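Local coordinates for precorrin-3 methylase (Rhodobacter capsulatus, PDB 3NUT), which probably transfers methyl groups from S-adenosyl-L-methionine to a tetrapyrrole precursor on the pathway to adenosylcobalamin, at residues R195-A200 against V229-A234; D136-N141 against F164-Y169; D37-I42 against T55-D60; A33-I38 against R80-S85. All coordinates share one frame; numbering follows the deposited sequence.

Contact 1. Residues R195-A200 against V229-A234; sequences RLILFA and VLVGNA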
loop_
_atom_site.group_PDB
_atom_site.type_symbol
_atom_site.label_atom_id
_atom_site.label_comp_id
_atom_site.label_asym_id
_atom_site.label_seq_id
_atom_site.Cartn_x
_atom_site.Cartn_y
_atom_site.Cartn_z
ATOM N N ARG A 195 7.416 18.554 -12.761
ATOM C CA ARG A 195 6.781 17.436 -12.055
ATOM C C ARG A 195 7.799 16.731 -11.175
ATOM O O ARG A 195 8.765 16.146 -11.677
ATOM C CB ARG A 195 6.187 16.442 -13.060
ATOM C CG ARG A 195 5.676 15.129 -12.464
ATOM C CD ARG A 195 4.463 15.332 -11.594
ATOM N NE ARG A 195 3.246 15.635 -12.345
ATOM C CZ ARG A 195 2.429 14.729 -12.883
ATOM N NH1 ARG A 195 2.702 13.437 -12.802
ATOM N NH2 ARG A 195 1.338 15.114 -13.526
ATOM N N LEU A 196 7.580 16.793 -9.866
ATOM C CA LEU A 196 8.508 16.221 -8.910
ATOM C C LEU A 196 8.651 14.694 -9.058
ATOM O O LEU A 196 7.665 13.972 -9.132
ATOM C CB LEU A 196 8.066 16.585 -7.493
ATOM C CG LEU A 196 8.660 17.757 -6.684
ATOM C CD1 LEU A 196 9.315 18.892 -7.500
ATOM C CD2 LEU A 196 7.589 18.315 -5.748
ATOM N N ILE A 197 9.893 14.228 -9.139
ATOM C CA ILE A 197 10.210 12.812 -9.128
ATOM C C ILE A 197 11.197 12.552 -8.002
ATOM O O ILE A 197 12.096 13.359 -7.731
ATOM C CB ILE A 197 10.866 12.328 -10.434
ATOM C CG1 ILE A 197 10.300 13.070 -11.669
ATOM C CG2 ILE A 197 10.780 10.789 -10.544
ATOM C CD1 ILE A 197 8.837 12.741 -12.057
ATOM N N LEU A 198 11.007 11.402 -7.362
ATOM C CA LEU A 198 11.714 11.037 -6.156
ATOM C C LEU A 198 12.331 9.686 -6.389
ATOM O O LEU A 198 11.644 8.753 -6.809
ATOM C CB LEU A 198 10.737 10.910 -4.977
ATOM C CG LEU A 198 10.105 12.109 -4.282
ATOM C CD1 LEU A 198 8.983 12.762 -5.083
ATOM C CD2 LEU A 198 9.558 11.622 -2.952
ATOM N N PHE A 199 13.622 9.580 -6.101
ATOM C CA PHE A 199 14.299 8.298 -6.156
ATOM C C PHE A 199 14.631 7.924 -4.722
ATOM O O PHE A 199 15.402 8.620 -4.031
ATOM C CB PHE A 199 15.549 8.349 -7.045
ATOM C CG PHE A 199 15.253 8.690 -8.482
ATOM C CD1 PHE A 199 15.065 7.683 -9.423
ATOM C CD2 PHE A 199 15.152 10.023 -8.890
ATOM C CE1 PHE A 199 14.781 7.992 -10.758
ATOM C CE2 PHE A 199 14.869 10.345 -10.212
ATOM C CZ PHE A 199 14.685 9.320 -11.154
ATOM N N ALA A 200 14.001 6.852 -4.258
ATOM C CA ALA A 200 14.175 6.440 -2.870
ATOM C C ALA A 200 14.835 5.073 -2.817
ATOM O O ALA A 200 14.290 4.059 -3.262
ATOM C CB ALA A 200 12.859 6.478 -2.103
ATOM N N VAL A 229 10.541 4.476 -7.301
ATOM C CA VAL A 229 10.490 5.822 -7.854
ATOM C C VAL A 229 9.075 6.373 -7.711
ATOM O O VAL A 229 8.097 5.781 -8.203
ATOM C CB VAL A 229 10.962 5.846 -9.346
ATOM C CG1 VAL A 229 10.879 7.267 -9.942
ATOM C CG2 VAL A 229 12.368 5.253 -9.494
ATOM N N LEU A 230 8.971 7.496 -7.016
ATOM C CA LEU A 230 7.691 8.123 -6.787
ATOM C C LEU A 230 7.538 9.320 -7.707
ATOM O O LEU A 230 8.439 10.138 -7.838
ATOM C CB LEU A 230 7.519 8.543 -5.325
ATOM C CG LEU A 230 7.775 7.491 -4.238
ATOM C CD1 LEU A 230 7.714 8.138 -2.864
ATOM C CD2 LEU A 230 6.825 6.294 -4.312
ATOM N N VAL A 231 6.390 9.385 -8.360
ATOM C CA VAL A 231 6.046 10.478 -9.224
ATOM C C VAL A 231 4.849 11.174 -8.594
ATOM O O VAL A 231 3.840 10.533 -8.322
ATOM C CB VAL A 231 5.665 9.971 -10.634
ATOM C CG1 VAL A 231 5.603 11.139 -11.607
ATOM C CG2 VAL A 231 6.669 8.948 -11.121
ATOM N N GLY A 232 4.958 12.481 -8.361
ATOM C CA GLY A 232 3.844 13.233 -7.793
ATOM C C GLY A 232 2.646 13.402 -8.719
ATOM O O GLY A 232 2.681 12.960 -9.876
ATOM N N ASN A 233 1.572 13.990 -8.186
ATOM C CA ASN A 233 0.514 14.602 -8.999
ATOM C C ASN A 233 1.127 15.878 -9.618
ATOM O O ASN A 233 2.274 16.247 -9.319
ATOM C CB ASN A 233 -0.671 15.057 -8.121
ATOM C CG ASN A 233 -1.432 13.912 -7.481
ATOM O OD1 ASN A 233 -2.303 13.284 -8.099
ATOM N ND2 ASN A 233 -1.146 13.661 -6.213
ATOM N N ALA A 234 0.343 16.576 -10.431
ATOM C CA ALA A 234 0.703 17.933 -10.853
ATOM C C ALA A 234 0.796 18.913 -9.678
ATOM O O ALA A 234 1.618 19.822 -9.702
ATOM C CB ALA A 234 -0.285 18.456 -11.918
#
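Strands 196-200 and 229-231 run antiparallel, their axes inclined at 163° and 4.8 Å apart at the closest. Leu198 and Leu230 make the hydrogen-bonded pair, with Leu198 N giving to Leu230 O at 2.9 Å and Leu230 N answering to Leu198 O. Past the strand end, Gly232 N adds an almost straight bond (178°) to Leu196 O. Ile197-Val231 and Phe199-Val229 are non-hydrogen-bonded pairs. On their face Val229 splits its branches: CG1 meets Ile197 CG2 at 3.6 Å, and CG2 touches Phe199 CD1. Ile197 also lays CD1 alongside Val231 CG1, 3.6 Å away. This lies in the mixed sheet of the tetrapyrrole methylase fold, where strand 227-231 sits between 165-169 and 196-201. On the other face Leu198 and Leu230 cross obliquely, Leu198 CD2 3.9 Å from Leu230 CD1, with Ala129 packed on Leu198. Arg195 leaves with CG anti to the backbone N, then bends at chi2 and chi3, so its guanidinium lies with one face over the Asn233-Ala234 peptide and Val231 CG1 at its edge. A leucine here would probably deprive Glu192 of its salt bridge from NE and the 232-234 turn of this flat cover. NH1 is 3.0 Å from Gly232 O, but too poorly angled to bond.

Contact 2. Residues D136-N141 against F164-Y169; sequences DFCAIN and FAMAFY. With SAH (S-adenosyl-L-homocysteine), chain E.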
loop_
_atom_site.group_PDB
_atom_site.type_symbol
_atom_site.label_atom_id
_atom_site.label_comp_id
_atom_site.label_asym_id
_atom_site.label_seq_id
_atom_site.Cartn_x
_atom_site.Cartn_y
_atom_site.Cartn_z
ATOM N N ASP A 136 -4.844 10.312 -4.743
ATOM C CA ASP A 136 -4.989 9.237 -5.721
ATOM C C ASP A 136 -3.653 8.882 -6.362
ATOM O O ASP A 136 -2.931 9.755 -6.855
ATOM C CB ASP A 136 -5.996 9.627 -6.801
ATOM C CG ASP A 136 -7.389 9.854 -6.241
ATOM O OD1 ASP A 136 -7.570 9.716 -5.020
ATOM O OD2 ASP A 136 -8.310 10.173 -7.016
ATOM N N PHE A 137 -3.306 7.602 -6.314
ATOM C CA PHE A 137 -2.016 7.156 -6.819
ATOM C C PHE A 137 -2.117 5.760 -7.415
ATOM O O PHE A 137 -3.108 5.047 -7.213
ATOM C CB PHE A 137 -0.956 7.215 -5.697
ATOM C CG PHE A 137 -1.163 6.189 -4.603
ATOM C CD1 PHE A 137 -0.620 4.912 -4.717
ATOM C CD2 PHE A 137 -1.900 6.505 -3.470
ATOM C CE1 PHE A 137 -0.809 3.957 -3.707
ATOM C CE2 PHE A 137 -2.109 5.546 -2.457
ATOM C CZ PHE A 137 -1.548 4.276 -2.577
ATOM N N CYS A 138 -1.088 5.361 -8.145
ATOM C CA CYS A 138 -1.054 4.003 -8.674
ATOM C C CYS A 138 0.319 3.369 -8.523
ATOM O O CYS A 138 1.327 4.069 -8.383
ATOM C CB CYS A 138 -1.481 4.001 -10.134
ATOM S SG CYS A 138 -0.352 4.904 -11.183
ATOM N N ALA A 139 0.358 2.043 -8.545
ATOM C CA ALA A 139 1.604 1.305 -8.442
ATOM C C ALA A 139 1.863 0.600 -9.754
ATOM O O ALA A 139 0.964 -0.024 -10.326
ATOM C CB ALA A 139 1.540 0.297 -7.293
ATOM N N ILE A 140 3.088 0.696 -10.235
ATOM C CA ILE A 140 3.396 0.201 -11.570
ATOM C C ILE A 140 4.726 -0.542 -11.582
ATOM O O ILE A 140 5.760 -0.019 -11.137
ATOM C CB ILE A 140 3.400 1.353 -12.636
ATOM C CG1 ILE A 140 2.000 1.979 -12.786
ATOM C CG2 ILE A 140 3.869 0.835 -13.990
ATOM C CD1 ILE A 140 1.953 3.295 -13.634
ATOM N N ASN A 141 4.698 -1.759 -12.093
ATOM C CA ASN A 141 5.902 -2.558 -12.200
ATOM C C ASN A 141 6.582 -2.275 -13.550
ATOM O O ASN A 141 5.976 -2.475 -14.607
ATOM C CB ASN A 141 5.505 -4.028 -12.074
ATOM C CG ASN A 141 6.672 -4.974 -12.153
ATOM O OD1 ASN A 141 7.826 -4.612 -11.894
ATOM N ND2 ASN A 141 6.372 -6.223 -12.495
ATOM N N PHE A 164 -2.882 10.863 -11.739
ATOM C CA PHE A 164 -2.503 9.985 -10.631
ATOM C C PHE A 164 -1.048 10.242 -10.247
ATOM O O PHE A 164 -0.179 10.358 -11.120
ATOM C CB PHE A 164 -2.590 8.526 -11.083
ATOM C CG PHE A 164 -3.982 7.980 -11.141
ATOM C CD1 PHE A 164 -4.579 7.464 -10.013
ATOM C CD2 PHE A 164 -4.680 7.962 -12.332
ATOM C CE1 PHE A 164 -5.874 6.935 -10.065
ATOM C CE2 PHE A 164 -5.977 7.446 -12.391
ATOM C CZ PHE A 164 -6.574 6.935 -11.248
ATOM N N ALA A 165 -0.771 10.281 -8.952
ATOM C CA ALA A 165 0.603 10.192 -8.508
ATOM C C ALA A 165 1.008 8.747 -8.795
ATOM O O ALA A 165 0.137 7.891 -9.002
ATOM C CB ALA A 165 0.729 10.550 -7.001
ATOM N N MET A 166 2.298 8.457 -8.861
ATOM C CA MET A 166 2.700 7.077 -9.199
ATOM C C MET A 166 3.915 6.551 -8.459
ATOM O O MET A 166 4.829 7.313 -8.070
ATOM C CB MET A 166 2.972 6.901 -10.694
ATOM C CG MET A 166 2.380 7.925 -11.625
ATOM S SD MET A 166 3.093 7.645 -13.250
ATOM C CE MET A 166 2.358 8.989 -14.178
ATOM N N ALA A 167 3.951 5.238 -8.317
ATOM C CA ALA A 167 5.121 4.581 -7.803
ATOM C C ALA A 167 5.587 3.468 -8.730
ATOM O O ALA A 167 4.792 2.641 -9.190
ATOM C CB ALA A 167 4.862 4.046 -6.407
ATOM N N PHE A 168 6.890 3.441 -8.979
ATOM C CA PHE A 168 7.506 2.448 -9.865
ATOM C C PHE A 168 8.271 1.378 -9.104
ATOM O O PHE A 168 9.208 1.682 -8.385
ATOM C CB PHE A 168 8.442 3.133 -10.882
ATOM C CG PHE A 168 7.741 4.133 -11.773
ATOM C CD1 PHE A 168 6.458 3.862 -12.273
ATOM C CD2 PHE A 168 8.359 5.338 -12.113
ATOM C CE1 PHE A 168 5.804 4.776 -13.093
ATOM C CE2 PHE A 168 7.710 6.268 -12.950
ATOM C CZ PHE A 168 6.433 5.990 -13.429
ATOM N N TYR A 169 7.845 0.126 -9.271
ATOM C CA TYR A 169 8.555 -1.016 -8.720
ATOM C C TYR A 169 9.433 -1.626 -9.816
ATOM O O TYR A 169 9.002 -1.774 -10.970
ATOM C CB TYR A 169 7.569 -2.054 -8.156
ATOM C CG TYR A 169 6.924 -1.705 -6.805
ATOM C CD1 TYR A 169 7.235 -2.425 -5.653
ATOM C CD2 TYR A 169 5.998 -0.664 -6.693
ATOM C CE1 TYR A 169 6.645 -2.112 -4.415
ATOM C CE2 TYR A 169 5.413 -0.342 -5.476
ATOM C CZ TYR A 169 5.724 -1.070 -4.330
ATOM O OH TYR A 169 5.129 -0.733 -3.108
HETATM N N SAH E . 6.326 -7.208 -2.628
HETATM C CA SAH E . 7.294 -6.075 -2.745
HETATM C CB SAH E . 7.530 -5.704 -4.217
HETATM C CG SAH E . 8.416 -6.734 -4.919
HETATM S SD SAH E . 9.193 -6.111 -6.391
HETATM C C SAH E . 6.662 -4.945 -2.018
HETATM O O SAH E . 5.489 -5.127 -1.722
HETATM O OXT SAH E . 7.231 -3.878 -1.711
HETATM C "C5'" SAH E . 10.763 -5.547 -5.775
HETATM C "C4'" SAH E . 10.949 -4.035 -6.016
HETATM O "O4'" SAH E . 10.327 -3.308 -4.948
HETATM C "C3'" SAH E . 12.393 -3.515 -6.063
HETATM O "O3'" SAH E . 12.971 -3.491 -7.376
HETATM C "C2'" SAH E . 12.262 -2.090 -5.569
HETATM O "O2'" SAH E . 11.789 -1.203 -6.605
HETATM C "C1'" SAH E . 11.147 -2.201 -4.547
HETATM N N9 SAH E . 11.677 -2.379 -3.175
HETATM C C8 SAH E . 11.571 -3.475 -2.396
HETATM N N7 SAH E . 12.169 -3.253 -1.186
HETATM C C5 SAH E . 12.670 -1.992 -1.177
HETATM C C6 SAH E . 13.410 -1.105 -0.228
HETATM N N6 SAH E . 13.771 -1.516 1.015
HETATM N N1 SAH E . 13.739 0.148 -0.635
HETATM C C2 SAH E . 13.403 0.593 -1.864
HETATM N N3 SAH E . 12.734 -0.161 -2.768
HETATM C C4 SAH E . 12.348 -1.434 -2.495
#
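Phe164 turns the edge of its ring to the neighbouring strand, CD1 lying 3.9 Å from Phe137 N. At Ala165 the parallel pairing begins: its N bonds Asp136 O on a lone pair, and its O takes Cys138 N at 2.9 Å as well as a CA-H contact from Phe137. Met166 places CB against Cys138 SG at 3.9 Å; the sulfur gets there by taking the crowded position between its own N and carbonyl carbon. Ala167 uses both backbone groups, N to Cys138 O and O from Ile140 N, the latter 2.8 Å long and nearly along the C=O axis. Phe168 lies side by side with Ile140, whose CB meets the ring edge at CD1, 4.0 Å away. Tyr169 N closes the row on Ile140 O. Its ring, with CG anti to the carbonyl carbon, turns its edge to SAH OXT, 3.3 Å from CE1, while CD1 comes within 3.3 Å of SAH O4', and OH accepts a hydrogen bond from Met122 N. An alanine here would probably loosen the pocket wall beside the homocysteine carboxylate and leave Met122 N without that partner. Phe137 to Ala139 also pair antiparallel with a strand of the second subunit, so the sheet runs on through the dimer. The whole is a beta-alpha-beta unit, crossing over through helix 149-161, with the SAH site at the C-terminal end of its second strand.

Contact 3. Residues D37-I42 against T55-D60; sequences DIVGYI and TLHPTD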
loop_
_atom_site.group_PDB
_atom_site.type_symbol
_atom_site.label_atom_id
_atom_site.label_comp_id
_atom_site.label_asym_id
_atom_site.label_seq_id
_atom_site.Cartn_x
_atom_site.Cartn_y
_atom_site.Cartn_z
ATOM N N ASP A 37 8.454 -25.265 7.506
ATOM C CA ASP A 37 9.199 -25.015 6.313
ATOM C C ASP A 37 9.162 -23.535 5.883
ATOM O O ASP A 37 8.100 -22.936 5.794
ATOM C CB ASP A 37 8.671 -25.917 5.210
ATOM C CG ASP A 37 8.815 -27.414 5.542
ATOM O OD1 ASP A 37 7.985 -27.979 6.271
ATOM O OD2 ASP A 37 9.759 -28.046 5.045
ATOM N N ILE A 38 10.337 -22.947 5.641
ATOM C CA ILE A 38 10.398 -21.628 5.022
ATOM C C ILE A 38 10.939 -21.691 3.582
ATOM O O ILE A 38 11.968 -22.286 3.328
ATOM C CB ILE A 38 11.095 -20.590 5.928
ATOM C CG1 ILE A 38 10.407 -20.592 7.305
ATOM C CG2 ILE A 38 11.063 -19.188 5.277
ATOM C CD1 ILE A 38 11.181 -19.922 8.454
ATOM N N VAL A 39 10.200 -21.104 2.637
ATOM C CA VAL A 39 10.595 -21.057 1.233
ATOM C C VAL A 39 10.835 -19.587 0.880
ATOM O O VAL A 39 9.957 -18.760 1.094
ATOM C CB VAL A 39 9.453 -21.629 0.335
ATOM C CG1 VAL A 39 9.795 -21.485 -1.163
ATOM C CG2 VAL A 39 9.167 -23.068 0.697
ATOM N N GLY A 40 12.034 -19.255 0.383
ATOM C CA GLY A 40 12.354 -17.878 -0.017
ATOM C C GLY A 40 13.828 -17.530 -0.056
ATOM O O GLY A 40 14.696 -18.393 -0.069
ATOM N N TYR A 41 14.103 -16.242 -0.051
ATOM C CA TYR A 41 15.427 -15.742 -0.265
ATOM C C TYR A 41 16.128 -15.691 1.073
ATOM O O TYR A 41 15.888 -14.800 1.879
ATOM C CB TYR A 41 15.357 -14.373 -0.950
ATOM C CG TYR A 41 16.707 -13.711 -1.173
ATOM C CD1 TYR A 41 17.623 -14.223 -2.103
ATOM C CD2 TYR A 41 17.059 -12.560 -0.462
ATOM C CE1 TYR A 41 18.867 -13.610 -2.305
ATOM C CE2 TYR A 41 18.277 -11.939 -0.657
ATOM C CZ TYR A 41 19.191 -12.466 -1.574
ATOM O OH TYR A 41 20.418 -11.829 -1.750
ATOM N N ILE A 42 17.015 -16.650 1.288
ATOM C CA ILE A 42 17.624 -16.910 2.582
ATOM C C ILE A 42 18.225 -15.695 3.344
ATOM O O ILE A 42 18.057 -15.571 4.567
ATOM C CB ILE A 42 18.626 -18.111 2.474
ATOM C CG1 ILE A 42 17.909 -19.368 1.946
ATOM C CG2 ILE A 42 19.269 -18.399 3.810
ATOM C CD1 ILE A 42 16.833 -19.974 2.901
ATOM N N THR A 55 13.056 -26.420 8.571
ATOM C CA THR A 55 13.827 -26.554 7.356
ATOM C C THR A 55 13.567 -25.389 6.386
ATOM O O THR A 55 12.441 -24.862 6.274
ATOM C CB THR A 55 13.647 -27.961 6.730
ATOM O OG1 THR A 55 13.612 -27.858 5.318
ATOM C CG2 THR A 55 12.356 -28.587 7.134
ATOM N N LEU A 56 14.627 -24.978 5.706
ATOM C CA LEU A 56 14.610 -23.812 4.820
ATOM C C LEU A 56 14.898 -24.244 3.396
ATOM O O LEU A 56 15.753 -25.098 3.175
ATOM C CB LEU A 56 15.698 -22.837 5.245
ATOM C CG LEU A 56 15.486 -21.665 6.201
ATOM C CD1 LEU A 56 14.799 -22.062 7.467
ATOM C CD2 LEU A 56 16.844 -21.032 6.465
ATOM N N HIS A 57 14.201 -23.632 2.435
ATOM C CA HIS A 57 14.293 -24.019 1.029
ATOM C C HIS A 57 14.696 -22.792 0.246
ATOM O O HIS A 57 13.862 -21.951 -0.037
ATOM C CB HIS A 57 12.947 -24.571 0.519
ATOM C CG HIS A 57 12.390 -25.674 1.360
ATOM N ND1 HIS A 57 12.512 -27.010 1.023
ATOM C CD2 HIS A 57 11.737 -25.645 2.546
ATOM C CE1 HIS A 57 11.958 -27.754 1.959
ATOM N NE2 HIS A 57 11.474 -26.953 2.893
ATOM N N PRO A 58 15.982 -22.693 -0.139
ATOM C CA PRO A 58 16.499 -21.448 -0.757
ATOM C C PRO A 58 15.977 -21.196 -2.182
ATOM O O PRO A 58 15.972 -22.093 -3.025
ATOM C CB PRO A 58 18.025 -21.657 -0.763
ATOM C CG PRO A 58 18.262 -22.911 0.079
ATOM C CD PRO A 58 17.019 -23.730 -0.050
ATOM N N THR A 59 15.494 -20.002 -2.437
ATOM C CA THR A 59 15.129 -19.637 -3.790
ATOM C C THR A 59 15.870 -18.352 -4.096
ATOM O O THR A 59 16.398 -17.685 -3.193
ATOM C CB THR A 59 13.573 -19.428 -3.981
ATOM O OG1 THR A 59 13.187 -18.134 -3.520
ATOM C CG2 THR A 59 12.751 -20.457 -3.233
ATOM N N ASP A 60 15.938 -18.003 -5.364
ATOM C CA ASP A 60 16.519 -16.722 -5.722
ATOM C C ASP A 60 15.451 -15.656 -5.501
ATOM O O ASP A 60 14.322 -15.965 -5.090
ATOM C CB ASP A 60 17.029 -16.745 -7.161
ATOM C CG ASP A 60 15.928 -16.962 -8.146
ATOM O OD1 ASP A 60 14.770 -16.630 -7.805
ATOM O OD2 ASP A 60 16.223 -17.457 -9.256
HETATM O O HOH W 1 18.015 -18.185 -1.193
#
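A histidine and an aspartate bridge two adjacent strands diagonally: His57 NE2 gives a nearly straight hydrogen bond (166°) to Asp37 OD2 at 3.0 Å, though that oxygen is placed less surely than most. Ring and carboxylate are close to coplanar, and the His57 edge also passes Ile38 O. Both side chains have CG anti to their carbonyl carbon, so they set off in roughly the same direction; they cross obliquely, and NE2 reaches OD2. Arg79 forms a salt bridge to the same OD2, so the carboxylate is likely to stay charged and to polarise the imidazole. Thr55, the direct pair of Asp37 on the same face, runs alongside it with CG2 3.4 Å from Asp37 OD2.

Strands 37-40 and 55-58 are parallel, linked by Ile38 N to Thr55 O, His57 N to Ile38 O and Gly40 N to His57 O, this last a longer 3.3 Å. Gly40 then takes phi 158° and psi -162°, where a CB would jam against the preceding carbonyl. Its O receives Thr59 N from well above the carbonyl plane. Thr59 folds OG1 back to Asp60 O at 2.9 Å and lays CG2 against Val39 CG1. A water extends the pairing, accepting from Ile42 N and donating to Thr59 O at 2.6 Å.

Ile42 packs alongside the proline, CG1 to Pro58 CB at 3.5 Å, and reaches Leu56 CD2 with its CD1 at 3.7 Å. Strand 55-58 is the outermost strand, within this chain, of the N-terminal parallel sheet, and it reaches 37-40 through a connection containing no helix.

Contact 4. Residues A33-I38 against R80-S85; sequences AEATDI and RVVVVS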
loop_
_atom_site.group_PDB
_atom_site.type_symbol
_atom_site.label_atom_id
_atom_site.label_comp_id
_atom_site.label_asym_id
_atom_site.label_seq_id
_atom_site.Cartn_x
_atom_site.Cartn_y
_atom_site.Cartn_z
ATOM N N ALA A 33 7.316 -18.220 13.416
ATOM C CA ALA A 33 7.593 -19.065 14.594
ATOM C C ALA A 33 6.844 -20.409 14.519
ATOM O O ALA A 33 7.229 -21.368 15.201
ATOM C CB ALA A 33 7.259 -18.330 15.936
ATOM N N GLU A 34 5.797 -20.470 13.693
ATOM C CA GLU A 34 5.016 -21.714 13.495
ATOM C C GLU A 34 5.436 -22.602 12.328
ATOM O O GLU A 34 5.056 -23.760 12.290
ATOM C CB GLU A 34 3.550 -21.401 13.276
ATOM C CG GLU A 34 2.781 -21.068 14.485
ATOM C CD GLU A 34 1.446 -21.739 14.437
ATOM O OE1 GLU A 34 0.458 -21.053 14.092
ATOM O OE2 GLU A 34 1.408 -22.976 14.712
ATOM N N ALA A 35 6.173 -22.045 11.365
ATOM C CA ALA A 35 6.635 -22.762 10.171
ATOM C C ALA A 35 7.421 -24.026 10.458
ATOM O O ALA A 35 8.351 -23.985 11.267
ATOM C CB ALA A 35 7.513 -21.844 9.374
ATOM N N THR A 36 7.096 -25.140 9.772
ATOM C CA THR A 36 8.035 -26.267 9.661
ATOM C C THR A 36 8.960 -26.011 8.483
ATOM O O THR A 36 10.092 -26.499 8.435
ATOM C CB THR A 36 7.336 -27.628 9.389
ATOM O OG1 THR A 36 6.572 -27.557 8.173
ATOM C CG2 THR A 36 6.397 -28.032 10.556
ATOM N N ASP A 37 8.454 -25.265 7.506
ATOM C CA ASP A 37 9.199 -25.015 6.313
ATOM C C ASP A 37 9.162 -23.535 5.883
ATOM O O ASP A 37 8.100 -22.936 5.794
ATOM C CB ASP A 37 8.671 -25.917 5.210
ATOM C CG ASP A 37 8.815 -27.414 5.542
ATOM O OD1 ASP A 37 7.985 -27.979 6.271
ATOM O OD2 ASP A 37 9.759 -28.046 5.045
ATOM N N ILE A 38 10.337 -22.947 5.641
ATOM C CA ILE A 38 10.398 -21.628 5.022
ATOM C C ILE A 38 10.939 -21.691 3.582
ATOM O O ILE A 38 11.968 -22.286 3.328
ATOM C CB ILE A 38 11.095 -20.590 5.928
ATOM C CG1 ILE A 38 10.407 -20.592 7.305
ATOM C CG2 ILE A 38 11.063 -19.188 5.277
ATOM C CD1 ILE A 38 11.181 -19.922 8.454
ATOM N N ARG A 80 3.848 -27.105 7.515
ATOM C CA ARG A 80 3.356 -25.762 7.693
ATOM C C ARG A 80 4.369 -24.844 6.990
ATOM O O ARG A 80 5.418 -24.516 7.554
ATOM C CB ARG A 80 3.211 -25.420 9.199
ATOM C CG ARG A 80 1.995 -26.024 9.870
ATOM C CD ARG A 80 2.022 -25.891 11.389
ATOM N NE ARG A 80 2.508 -27.156 11.923
ATOM C CZ ARG A 80 3.372 -27.296 12.922
ATOM N NH1 ARG A 80 3.886 -26.235 13.548
ATOM N NH2 ARG A 80 3.738 -28.519 13.268
ATOM N N VAL A 81 4.013 -24.415 5.783
ATOM C CA VAL A 81 4.931 -23.788 4.849
ATOM C C VAL A 81 4.673 -22.294 4.819
ATOM O O VAL A 81 3.563 -21.864 4.519
ATOM C CB VAL A 81 4.767 -24.367 3.419
ATOM C CG1 VAL A 81 5.878 -23.916 2.511
ATOM C CG2 VAL A 81 4.722 -25.932 3.453
ATOM N N VAL A 82 5.700 -21.503 5.154
ATOM C CA VAL A 82 5.635 -20.063 4.982
ATOM C C VAL A 82 6.460 -19.705 3.759
ATOM O O VAL A 82 7.650 -19.992 3.698
ATOM C CB VAL A 82 6.207 -19.278 6.206
ATOM C CG1 VAL A 82 6.197 -17.755 5.925
ATOM C CG2 VAL A 82 5.411 -19.605 7.504
ATOM N N VAL A 83 5.829 -19.069 2.784
ATOM C CA VAL A 83 6.555 -18.613 1.613
ATOM C C VAL A 83 6.754 -17.124 1.862
ATOM O O VAL A 83 5.796 -16.391 2.155
ATOM C CB VAL A 83 5.752 -18.848 0.305
ATOM C CG1 VAL A 83 6.451 -18.188 -0.884
ATOM C CG2 VAL A 83 5.500 -20.345 0.068
ATOM N N VAL A 84 7.989 -16.655 1.769
ATOM C CA VAL A 84 8.243 -15.263 2.134
ATOM C C VAL A 84 8.458 -14.324 0.928
ATOM O O VAL A 84 9.083 -14.703 -0.061
ATOM C CB VAL A 84 9.381 -15.150 3.183
ATOM C CG1 VAL A 84 8.886 -15.661 4.548
ATOM C CG2 VAL A 84 10.647 -15.949 2.740
ATOM N N SER A 85 7.930 -13.101 1.037
ATOM C CA SER A 85 8.211 -12.018 0.101
ATOM C C SER A 85 8.617 -10.776 0.840
ATOM O O SER A 85 8.107 -10.496 1.921
ATOM C CB SER A 85 6.955 -11.661 -0.676
ATOM O OG SER A 85 6.797 -12.577 -1.738
#
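Segment 33-38 passes from the end of helix 26-34 into a strand parallel to 80-85, pairing Asp37 with Val81 and Ile38 with Val82 through Val82 N to Asp37 O, nearly along the C=O axis. At the entrance Arg80 O accepts twice, from Thr36 N in its plane on a lone pair and from Asp37 N above that plane, at 3.1 Å. Thr36 OG1, in the crowded position between its own N and carbonyl carbon, takes Arg80 N at 2.8 Å and donates a very short hydrogen bond (2.4 Å) to the anti lone pair of Asp37 OD1. CG2 of the same threonine sits over the centre of one face of the Arg80 guanidinium, 3.8 Å above the plane. Arg80, bent at chi3, sends NH1 back to Glu34 O at 3.0 Å, a weak bond by its angle; Glu34 OE2 stays 4.3 Å from NH1, beyond a salt bridge. Ala35 CB meets Val82 CG2 at 3.6 Å, and Leu32 packs on Val82 and Val84. With its hydroxyl both accepting and donating, Thr36 ties the first peptide of strand 80-85 to the Asp37 carboxylate, while the Arg80 cation near the helix's carbonyl end would probably be favourable to its dipole.

In the fold
From the N terminus, contacts 3 and 4 open on the same strand, 37-40, and share Asp37 and Ile38. Contact 3 closes first, at 55-60, so its short loop nests inside the longer one that contact 4 closes at 80-85; together they place 37-40 between 55-58 and 80-85 in the N-terminal parallel sheet. Contact 2 follows in series, closing at 164-169, and contact 1 closes last, at 229-234. These two meet where strands 165-169 and 227-231 are neighbours in the mixed sheet. The pairs lie on opposite sides of the chain's centre, contacts 2 and 3 about 30 Å apart between centres. SAH is hydrogen-bonded from both parts of the chain, by Pro18 and Asp88 and by Val203 and Thr227.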